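Local coordinates for protein endo-1,4-b-d-mannanase (Trichoderma reesei, PDB 1QNR) that hydrolyses internal beta-1,4-mannosidic linkages in mannans, as a fungal glycoside hydrolase of family 5, at residues S3-S8 with N197-L202; N103-I108 with N157-F162; V187-K192 with I232-F237. All coordinates share one frame; numbering follows the deposited sequence.

Contact 1 (S3-S8 with N197-L202). With NAG (2-acetamido-2-deoxy-beta-D-glucopyranose), chain G.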
loop_
_atom_site.group_PDB
_atom_site.type_symbol
_atom_site.label_atom_id
_atom_site.label_comp_id
_atom_site.label_asym_id
_atom_site.label_seq_id
_atom_site.Cartn_x
_atom_site.Cartn_y
_atom_site.Cartn_z
ATOM N N SER A 3 4.426 -19.994 -3.904
ATOM C CA SER A 3 4.955 -20.251 -2.533
ATOM C C SER A 3 4.738 -19.008 -1.673
ATOM O O SER A 3 4.365 -18.036 -2.344
ATOM C CB SER A 3 6.461 -20.575 -2.564
ATOM O OG SER A 3 7.154 -19.649 -3.368
ATOM N N PHE A 4 5.122 -18.953 -0.375
ATOM C CA PHE A 4 4.892 -17.662 0.306
ATOM C C PHE A 4 6.005 -16.689 -0.129
ATOM O O PHE A 4 7.194 -17.095 -0.345
ATOM C CB PHE A 4 4.951 -17.811 1.854
ATOM C CG PHE A 4 3.822 -18.582 2.468
ATOM C CD1 PHE A 4 2.500 -18.170 2.343
ATOM C CD2 PHE A 4 4.064 -19.843 3.063
ATOM C CE1 PHE A 4 1.467 -18.931 2.870
ATOM C CE2 PHE A 4 3.014 -20.564 3.645
ATOM C CZ PHE A 4 1.725 -20.120 3.575
ATOM N N VAL A 5 5.705 -15.388 -0.234
ATOM C CA VAL A 5 6.708 -14.370 -0.578
ATOM C C VAL A 5 7.611 -14.120 0.650
ATOM O O VAL A 5 7.189 -13.922 1.783
ATOM C CB VAL A 5 6.058 -13.019 -1.011
ATOM C CG1 VAL A 5 7.163 -11.953 -1.241
ATOM C CG2 VAL A 5 5.190 -13.165 -2.251
ATOM N N THR A 6 8.948 -14.244 0.387
ATOM C CA THR A 6 9.984 -14.088 1.428
ATOM C C THR A 6 11.044 -13.115 0.946
ATOM O O THR A 6 11.024 -12.614 -0.189
ATOM C CB THR A 6 10.644 -15.465 1.782
ATOM O OG1 THR A 6 11.301 -15.938 0.571
ATOM C CG2 THR A 6 9.611 -16.427 2.354
ATOM N N ILE A 7 12.001 -12.801 1.848
ATOM C CA ILE A 7 13.187 -11.999 1.511
ATOM C C ILE A 7 14.450 -12.900 1.453
ATOM O O ILE A 7 14.672 -13.604 2.434
ATOM C CB ILE A 7 13.288 -10.819 2.515
ATOM C CG1 ILE A 7 12.137 -9.803 2.195
ATOM C CG2 ILE A 7 14.617 -10.059 2.381
ATOM C CD1 ILE A 7 11.929 -8.755 3.274
ATOM N N SER A 8 15.224 -12.731 0.421
ATOM C CA SER A 8 16.518 -13.499 0.263
ATOM C C SER A 8 17.517 -12.378 0.060
ATOM O O SER A 8 17.472 -11.503 -0.825
ATOM C CB SER A 8 16.387 -14.390 -0.984
ATOM O OG SER A 8 17.591 -15.154 -1.152
ATOM N N ASN A 197 3.450 -16.740 8.239
ATOM C CA ASN A 197 3.819 -17.008 6.894
ATOM C C ASN A 197 4.199 -15.763 6.089
ATOM O O ASN A 197 4.954 -15.876 5.133
ATOM C CB ASN A 197 2.646 -17.685 6.125
ATOM C CG ASN A 197 2.207 -18.991 6.759
ATOM O OD1 ASN A 197 3.045 -19.811 7.131
ATOM N ND2 ASN A 197 0.856 -19.119 6.939
ATOM N N HIS A 198 3.640 -14.599 6.458
ATOM C CA HIS A 198 3.734 -13.389 5.570
ATOM C C HIS A 198 4.521 -12.225 6.131
ATOM O O HIS A 198 4.659 -12.032 7.369
ATOM C CB HIS A 198 2.286 -12.885 5.268
ATOM C CG HIS A 198 1.483 -13.864 4.432
ATOM N ND1 HIS A 198 0.286 -14.444 4.892
ATOM C CD2 HIS A 198 1.723 -14.307 3.152
ATOM C CE1 HIS A 198 -0.143 -15.213 3.860
ATOM N NE2 HIS A 198 0.720 -15.202 2.826
ATOM N N LEU A 199 5.130 -11.477 5.180
ATOM C CA LEU A 199 5.814 -10.234 5.500
ATOM C C LEU A 199 4.859 -9.134 6.003
ATOM O O LEU A 199 3.644 -9.173 5.714
ATOM C CB LEU A 199 6.467 -9.707 4.197
ATOM C CG LEU A 199 7.500 -10.666 3.565
ATOM C CD1 LEU A 199 8.000 -10.107 2.190
ATOM C CD2 LEU A 199 8.689 -10.947 4.510
ATOM N N VAL A 200 5.356 -8.191 6.813
ATOM C CA VAL A 200 4.605 -7.059 7.351
ATOM C C VAL A 200 5.412 -5.769 7.098
ATOM O O VAL A 200 6.630 -5.705 7.240
ATOM C CB VAL A 200 4.333 -7.235 8.843
ATOM C CG1 VAL A 200 3.485 -6.113 9.484
ATOM C CG2 VAL A 200 3.601 -8.573 9.141
ATOM N N THR A 201 4.670 -4.666 6.758
ATOM C CA THR A 201 5.316 -3.377 6.493
ATOM C C THR A 201 4.401 -2.241 7.009
ATOM O O THR A 201 3.207 -2.465 7.306
ATOM C CB THR A 201 5.640 -3.197 4.984
ATOM O OG1 THR A 201 6.513 -2.043 4.792
ATOM C CG2 THR A 201 4.368 -3.032 4.183
ATOM N N LEU A 202 4.924 -1.020 7.167
ATOM C CA LEU A 202 4.171 0.072 7.764
ATOM C C LEU A 202 3.211 0.779 6.767
ATOM O O LEU A 202 2.062 1.039 7.218
ATOM C CB LEU A 202 5.194 1.100 8.346
ATOM C CG LEU A 202 4.600 2.358 9.034
ATOM C CD1 LEU A 202 3.568 2.032 10.109
ATOM C CD2 LEU A 202 5.745 3.214 9.656
HETATM C C1 NAG G . -1.536 -21.984 8.530
HETATM C C2 NAG G . -1.218 -23.458 8.732
HETATM C C3 NAG G . -0.808 -23.550 10.203
HETATM C C4 NAG G . 0.363 -22.591 10.518
HETATM C C5 NAG G . -0.027 -21.125 10.170
HETATM C C6 NAG G . 1.131 -20.150 10.360
HETATM C C7 NAG G . -2.467 -25.332 7.741
HETATM C C8 NAG G . -3.766 -26.071 7.740
HETATM N N2 NAG G . -2.499 -24.183 8.485
HETATM O O3 NAG G . -0.382 -24.910 10.436
HETATM O O4 NAG G . 0.627 -22.638 11.966
HETATM O O5 NAG G . -0.386 -21.128 8.776
HETATM O O6 NAG G . 0.600 -18.775 10.243
HETATM O O7 NAG G . -1.454 -25.707 7.237
HETATM O O HOH W 1 4.656 -12.741 2.509
HETATM O O HOH W 2 7.334 -14.346 4.575
#
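One face of the Phe4 ring is overlaid by the side chain of Asn197, and an edge of the same ring turns toward the face of His198. Asn197 and His198 lead into strand 199-201 of the (beta/alpha)8 barrel characteristic of family 5, whereas residues 3-8 include strand 6-8, which pairs antiparallel with strand 11-14; the contact therefore joins the N-terminal segment to the end of the barrel where its strands begin. CB of Asn197 sits 3.6 Å from the centroid of the Phe4 ring, almost on the ring normal, which meets the criteria for a CH-pi contact. With CG anti to the carbonyl carbon (chi1 -59°), Asn197 CG lies over the same face, 3.4 Å from Phe4 CZ. The amide is stacked on the ring, the two planes 4° from parallel. Its rotation is fixed by ND2 of Asn197, which donates to O5 of the N-acetylglucosamine at 3.0 Å and also to Ala156 O. The Phe4-His198 pair is an offset edge-to-face stack, centroids 5.2 Å apart and planes at 89°. The imidazole is held by Asp195 at ND1 and by Ser158 O at NE2, a pattern consistent with a protonated ring.

Water links the two backbones: water 1 lies in plane at the edge of the His198 ring, accepts from Leu199 N at 3.0 Å and lies within hydrogen-bonding distance of Val5 O, and water 2 donates to Val5 O at 2.8 Å and to Asn197 O. Farther along, the Leu199 methyls pack on both Val5 and Ile7: CD1 meets Val5 CG1 at 4.0 Å, and CD2 meets Ile7 CD1 at 4.1 Å.

Contact 2 (N103-I108 with N157-F162). With NAG (2-acetamido-2-deoxy-beta-D-glucopyranose), chain G.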
loop_
_atom_site.group_PDB
_atom_site.type_symbol
_atom_site.label_atom_id
_atom_site.label_comp_id
_atom_site.label_asym_id
_atom_site.label_seq_id
_atom_site.Cartn_x
_atom_site.Cartn_y
_atom_site.Cartn_z
ATOM N N ASN A 103 -1.559 -15.613 -10.683
ATOM C CA ASN A 103 -0.192 -15.634 -10.178
ATOM C C ASN A 103 0.293 -14.222 -9.807
ATOM O O ASN A 103 1.443 -13.853 -10.141
ATOM C CB ASN A 103 0.740 -16.346 -11.218
ATOM C CG ASN A 103 0.266 -17.771 -11.569
ATOM O OD1 ASN A 103 0.152 -18.569 -10.638
ATOM N ND2 ASN A 103 -0.033 -18.004 -12.843
ATOM N N LEU A 104 -0.597 -13.496 -9.179
ATOM C CA LEU A 104 -0.217 -12.140 -8.685
ATOM C C LEU A 104 -0.147 -12.141 -7.140
ATOM O O LEU A 104 -0.804 -12.990 -6.520
ATOM C CB LEU A 104 -1.322 -11.107 -9.096
ATOM C CG LEU A 104 -1.366 -10.794 -10.608
ATOM C CD1 LEU A 104 -2.626 -9.975 -10.948
ATOM C CD2 LEU A 104 -0.095 -10.100 -11.123
ATOM N N LYS A 105 0.629 -11.212 -6.580
ATOM C CA LYS A 105 0.709 -11.104 -5.105
ATOM C C LYS A 105 0.089 -9.744 -4.678
ATOM O O LYS A 105 0.168 -8.790 -5.479
ATOM C CB LYS A 105 2.186 -11.099 -4.631
ATOM C CG LYS A 105 2.961 -12.358 -5.182
ATOM C CD LYS A 105 2.363 -13.677 -4.720
ATOM C CE LYS A 105 3.286 -14.826 -5.187
ATOM N NZ LYS A 105 2.577 -16.154 -4.960
ATOM N N LEU A 106 -0.463 -9.675 -3.477
ATOM C CA LEU A 106 -1.147 -8.448 -3.043
ATOM C C LEU A 106 -0.574 -7.784 -1.765
ATOM O O LEU A 106 -0.232 -8.471 -0.782
ATOM C CB LEU A 106 -2.598 -8.832 -2.670
ATOM C CG LEU A 106 -3.432 -9.511 -3.800
ATOM C CD1 LEU A 106 -4.763 -9.997 -3.225
ATOM C CD2 LEU A 106 -3.616 -8.473 -4.931
ATOM N N ILE A 107 -0.456 -6.434 -1.809
ATOM C CA ILE A 107 -0.131 -5.674 -0.568
ATOM C C ILE A 107 -1.472 -5.141 -0.062
ATOM O O ILE A 107 -2.184 -4.472 -0.843
ATOM C CB ILE A 107 0.899 -4.574 -0.819
ATOM C CG1 ILE A 107 2.239 -5.224 -1.206
ATOM C CG2 ILE A 107 1.042 -3.664 0.455
ATOM C CD1 ILE A 107 3.379 -4.231 -1.580
ATOM N N ILE A 108 -1.815 -5.372 1.229
ATOM C CA ILE A 108 -3.137 -4.992 1.744
ATOM C C ILE A 108 -3.060 -4.207 3.060
ATOM O O ILE A 108 -2.744 -4.768 4.138
ATOM C CB ILE A 108 -4.007 -6.283 1.979
ATOM C CG1 ILE A 108 -4.123 -7.124 0.694
ATOM C CG2 ILE A 108 -5.415 -5.870 2.484
ATOM C CD1 ILE A 108 -4.985 -8.389 0.816
ATOM N N ASN A 157 -3.190 -18.335 5.215
ATOM C CA ASN A 157 -2.488 -19.424 4.586
ATOM C C ASN A 157 -2.516 -19.400 3.052
ATOM O O ASN A 157 -2.091 -20.368 2.356
ATOM C CB ASN A 157 -3.035 -20.796 5.051
ATOM C CG ASN A 157 -2.952 -20.918 6.548
ATOM O OD1 ASN A 157 -3.698 -20.389 7.413
ATOM N ND2 ASN A 157 -1.922 -21.696 6.992
ATOM N N SER A 158 -2.940 -18.257 2.509
ATOM C CA SER A 158 -2.915 -18.064 1.058
ATOM C C SER A 158 -1.526 -17.633 0.574
ATOM O O SER A 158 -0.931 -16.682 1.159
ATOM C CB SER A 158 -3.960 -16.955 0.637
ATOM O OG SER A 158 -3.754 -16.694 -0.813
ATOM N N THR A 159 -0.997 -18.167 -0.528
ATOM C CA THR A 159 0.280 -17.722 -1.067
ATOM C C THR A 159 0.137 -16.442 -1.938
ATOM O O THR A 159 1.175 -15.912 -2.328
ATOM C CB THR A 159 0.973 -18.824 -1.893
ATOM O OG1 THR A 159 0.085 -19.259 -2.901
ATOM C CG2 THR A 159 1.337 -20.037 -1.001
ATOM N N ALA A 160 -1.069 -15.897 -2.072
ATOM C CA ALA A 160 -1.199 -14.644 -2.855
ATOM C C ALA A 160 -0.953 -13.402 -2.052
ATOM O O ALA A 160 -0.994 -12.336 -2.679
ATOM C CB ALA A 160 -2.617 -14.625 -3.485
ATOM N N ILE A 161 -0.739 -13.410 -0.751
ATOM C CA ILE A 161 -0.418 -12.183 0.002
ATOM C C ILE A 161 1.052 -11.857 -0.037
ATOM O O ILE A 161 1.908 -12.675 0.390
ATOM C CB ILE A 161 -0.913 -12.311 1.445
ATOM C CG1 ILE A 161 -2.388 -12.772 1.519
ATOM C CG2 ILE A 161 -0.682 -10.990 2.225
ATOM C CD1 ILE A 161 -3.385 -11.820 0.832
ATOM N N PHE A 162 1.400 -10.704 -0.622
ATOM C CA PHE A 162 2.794 -10.202 -0.624
ATOM C C PHE A 162 3.191 -9.741 0.783
ATOM O O PHE A 162 4.201 -10.162 1.377
ATOM C CB PHE A 162 3.013 -9.028 -1.604
ATOM C CG PHE A 162 4.450 -8.608 -1.826
ATOM C CD1 PHE A 162 5.062 -7.719 -0.927
ATOM C CD2 PHE A 162 5.216 -9.069 -2.895
ATOM C CE1 PHE A 162 6.366 -7.242 -1.105
ATOM C CE2 PHE A 162 6.501 -8.616 -3.128
ATOM C CZ PHE A 162 7.110 -7.742 -2.192
HETATM C C1 NAG G . -1.536 -21.984 8.530
HETATM C C2 NAG G . -1.218 -23.458 8.732
HETATM C C3 NAG G . -0.808 -23.550 10.203
HETATM C C4 NAG G . 0.363 -22.591 10.518
HETATM C C5 NAG G . -0.027 -21.125 10.170
HETATM C C6 NAG G . 1.131 -20.150 10.360
HETATM C C7 NAG G . -2.467 -25.332 7.741
HETATM C C8 NAG G . -3.766 -26.071 7.740
HETATM N N2 NAG G . -2.499 -24.183 8.485
HETATM O O3 NAG G . -0.382 -24.910 10.436
HETATM O O4 NAG G . 0.627 -22.638 11.966
HETATM O O5 NAG G . -0.386 -21.128 8.776
HETATM O O6 NAG G . 0.600 -18.775 10.243
HETATM O O7 NAG G . -1.454 -25.707 7.237
#
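Leu106 and Ile161 form a parallel beta bridge between strands 105-109 and 161-165, neighbours in the barrel sheet of this (beta/alpha)8 fold. The evidence is a pair of backbone bonds bracketing Ile161: Leu106 N donates to Ala160 O at 2.8 Å, and Phe162 N donates to Leu106 O at 2.8 Å. The first approaches Ala160 O nearly along the C=O axis, while the second comes from above the carbonyl plane of Leu106, 36° out of it. Ala160 O also receives a CA-H...O contact from Lys105 CA.

The type I turn from Ser158 to Ile161 leads into the bridge. Ser158 OG accepts from Ala160 N at 3.1 Å, an ST turn, and OG is also hydrogen-bonded to Glu100 of helix 90-102. Just ahead of it, Asn157 carries the N-linked sugar.

Lys105 bends at chi2 (-60°), which turns CD back toward the other segment, and NZ then reaches Thr159 O at 3.0 Å from above the carbonyl plane. NZ also forms a salt bridge with Asp15, its stronger partner, so it ties the turn to the N-terminal region. Lys105 CB lies at the edge of the Phe162 ring, near the ring plane. Phe162 and Ile107 run side by side, pointing the same way, with Ile107 CG1 3.8 Å from Phe162 CD1; the ring also meets those of Phe12 and Phe21. Leu106, like Ile161, points to the sheet face that packs on helix 90-102, through Val96 and Ala99. On that side the side chains of Ile108 and Ile161 cross at about a right angle, their CD1 atoms 3.8 Å apart.

Contact 3 (V187-K192 with I232-F237)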
loop_
_atom_site.group_PDB
_atom_site.type_symbol
_atom_site.label_atom_id
_atom_site.label_comp_id
_atom_site.label_asym_id
_atom_site.label_seq_id
_atom_site.Cartn_x
_atom_site.Cartn_y
_atom_site.Cartn_z
ATOM N N VAL A 187 1.517 -3.134 16.933
ATOM C CA VAL A 187 0.568 -3.726 15.972
ATOM C C VAL A 187 1.294 -4.736 15.091
ATOM O O VAL A 187 0.688 -5.803 14.795
ATOM C CB VAL A 187 -0.111 -2.636 15.115
ATOM C CG1 VAL A 187 -0.993 -3.214 14.000
ATOM C CG2 VAL A 187 -0.968 -1.685 15.983
ATOM N N SER A 188 2.521 -4.491 14.652
ATOM C CA SER A 188 3.201 -5.516 13.779
ATOM C C SER A 188 3.461 -6.780 14.588
ATOM O O SER A 188 3.403 -7.858 14.018
ATOM C CB SER A 188 4.466 -4.958 13.130
ATOM O OG SER A 188 5.464 -4.483 14.104
ATOM N N GLN A 189 3.842 -6.690 15.878
ATOM C CA GLN A 189 3.916 -7.910 16.712
ATOM C C GLN A 189 2.590 -8.630 16.754
ATOM O O GLN A 189 2.556 -9.906 16.650
ATOM C CB GLN A 189 4.359 -7.575 18.177
ATOM C CG GLN A 189 5.808 -7.183 18.330
ATOM C CD GLN A 189 6.126 -6.698 19.756
ATOM O OE1 GLN A 189 5.314 -6.889 20.687
ATOM N NE2 GLN A 189 7.298 -6.136 19.904
ATOM N N TYR A 190 1.448 -7.932 16.851
ATOM C CA TYR A 190 0.127 -8.600 16.835
ATOM C C TYR A 190 -0.124 -9.291 15.520
ATOM O O TYR A 190 -0.598 -10.465 15.484
ATOM C CB TYR A 190 -0.959 -7.539 17.139
ATOM C CG TYR A 190 -2.378 -8.080 17.111
ATOM C CD1 TYR A 190 -2.719 -9.118 17.995
ATOM C CD2 TYR A 190 -3.388 -7.653 16.252
ATOM C CE1 TYR A 190 -3.987 -9.735 18.022
ATOM C CE2 TYR A 190 -4.680 -8.172 16.278
ATOM C CZ TYR A 190 -4.925 -9.236 17.136
ATOM O OH TYR A 190 -6.216 -9.810 17.116
ATOM N N VAL A 191 0.170 -8.651 14.386
ATOM C CA VAL A 191 -0.040 -9.314 13.079
ATOM C C VAL A 191 0.812 -10.577 12.985
ATOM O O VAL A 191 0.287 -11.649 12.555
ATOM C CB VAL A 191 0.313 -8.364 11.889
ATOM C CG1 VAL A 191 0.153 -9.068 10.519
ATOM C CG2 VAL A 191 -0.614 -7.138 11.897
ATOM N N LYS A 192 2.071 -10.531 13.424
ATOM C CA LYS A 192 2.934 -11.735 13.397
ATOM C C LYS A 192 2.387 -12.846 14.293
ATOM O O LYS A 192 2.603 -14.068 14.012
ATOM C CB LYS A 192 4.390 -11.398 13.760
ATOM C CG LYS A 192 5.071 -10.486 12.708
ATOM C CD LYS A 192 5.385 -11.233 11.416
ATOM C CE LYS A 192 6.458 -10.463 10.613
ATOM N NZ LYS A 192 6.778 -11.082 9.287
ATOM N N ILE A 232 12.475 -1.372 13.278
ATOM C CA ILE A 232 11.563 -2.201 14.085
ATOM C C ILE A 232 11.670 -3.662 13.621
ATOM O O ILE A 232 11.547 -3.934 12.427
ATOM C CB ILE A 232 10.095 -1.648 13.969
ATOM C CG1 ILE A 232 10.003 -0.232 14.604
ATOM C CG2 ILE A 232 9.085 -2.627 14.597
ATOM C CD1 ILE A 232 8.653 0.459 14.363
ATOM N N LYS A 233 11.909 -4.609 14.549
ATOM C CA LYS A 233 12.217 -5.968 14.159
ATOM C C LYS A 233 11.089 -6.699 13.458
ATOM O O LYS A 233 11.361 -7.533 12.571
ATOM C CB LYS A 233 12.574 -6.799 15.441
ATOM C CG LYS A 233 13.668 -6.286 16.335
ATOM C CD LYS A 233 14.076 -7.484 17.217
ATOM C CE LYS A 233 12.980 -8.207 17.982
ATOM N NZ LYS A 233 13.705 -8.974 19.099
ATOM N N SER A 234 9.835 -6.338 13.834
ATOM C CA SER A 234 8.644 -6.992 13.273
ATOM C C SER A 234 8.155 -6.296 12.004
ATOM O O SER A 234 7.035 -6.666 11.531
ATOM C CB SER A 234 7.606 -7.090 14.378
ATOM O OG SER A 234 7.506 -5.873 15.118
ATOM N N LEU A 235 8.897 -5.339 11.432
ATOM C CA LEU A 235 8.622 -4.827 10.048
ATOM C C LEU A 235 9.727 -5.413 9.191
ATOM O O LEU A 235 10.942 -5.274 9.446
ATOM C CB LEU A 235 8.601 -3.277 9.995
ATOM C CG LEU A 235 7.505 -2.634 10.842
ATOM C CD1 LEU A 235 7.652 -1.092 10.791
ATOM C CD2 LEU A 235 6.081 -2.983 10.406
ATOM N N ASP A 236 9.396 -6.023 8.042
ATOM C CA ASP A 236 10.350 -6.764 7.228
ATOM C C ASP A 236 11.020 -5.960 6.132
ATOM O O ASP A 236 12.083 -6.291 5.638
ATOM C CB ASP A 236 9.632 -8.028 6.611
ATOM C CG ASP A 236 9.149 -8.955 7.670
ATOM O OD1 ASP A 236 10.006 -9.483 8.435
ATOM O OD2 ASP A 236 7.934 -9.160 7.836
ATOM N N PHE A 237 10.378 -4.851 5.701
ATOM C CA PHE A 237 10.938 -3.988 4.635
ATOM C C PHE A 237 10.367 -2.579 4.773
ATOM O O PHE A 237 9.323 -2.432 5.434
ATOM C CB PHE A 237 10.676 -4.571 3.205
ATOM C CG PHE A 237 9.210 -4.712 2.861
ATOM C CD1 PHE A 237 8.579 -3.675 2.161
ATOM C CD2 PHE A 237 8.522 -5.903 3.090
ATOM C CE1 PHE A 237 7.227 -3.808 1.747
ATOM C CE2 PHE A 237 7.186 -6.060 2.674
ATOM C CZ PHE A 237 6.537 -5.017 1.990
HETATM O O HOH W 3 9.032 -5.863 17.482
#
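Lys192 and Asp236 meet tip to tip in a salt bridge, with NZ of Lys192 2.7 Å from OD2 of Asp236 and placed on the syn lone pair of that oxygen. The second link is between hydroxyls, Ser188 OG and Ser234 OG, also 2.7 Å apart. Together they join helix 178-194 of the (beta/alpha)8 barrel to the loop that precedes strand 238-242. Each charged group has a further partner in the intervening strand region: Lys192 NZ bonds His198 O, and Asp236 OD2 takes the N-H of Val200. A methionine in place of Lys192 would probably leave the Asp236 carboxylate without its counter-charge and His198 O without this donor.

Ser188 OG occupies the crowded position between its backbone N and carbonyl carbon (chi1 59°), from which it reaches both Ser234 and Ala184 O one turn back. Water 3 extends the network outward, 2.8 Å from Ser234 OG and 3.0 Å from Gln189 NE2, which donates to it. Ser234 lies in a type I turn closed by Leu235 N donating to Ile232 O. Packing is modest: CD2 of Leu235 touches CB of Ser188 at 3.7 Å, and CB of Ser188 lies 3.5 Å from Ser234 O. This carbonyl oxygen is buried without a hydrogen-bonding partner, with CE of Lys192 also near it. With only 255 Å² buried in total and so few apolar contacts, the join appears to depend mainly on polar contacts.

Overall arrangement
Strand 199-201 and the residues leading into it connect all three contacts. The centres of contacts 1 and 2 are about 9 Å apart, bridged by His198 NE2 to Ser158 O at 2.8 Å; the sugar on Asn157 touches both. Contact 3, about 11 Å from contact 1, joins it through the probable bond between Asp236 N and Val200 O at 2.9 Å. Contacts 2 and 3 are about 17 Å apart, yet Phe162 CE1 and Phe237 CZ pack at 3.8 Å, and Phe12 meets both rings. Contacts 1 and 2 lie where barrel strands begin, whereas family 5 active sites open at the C-terminal ends of the strands.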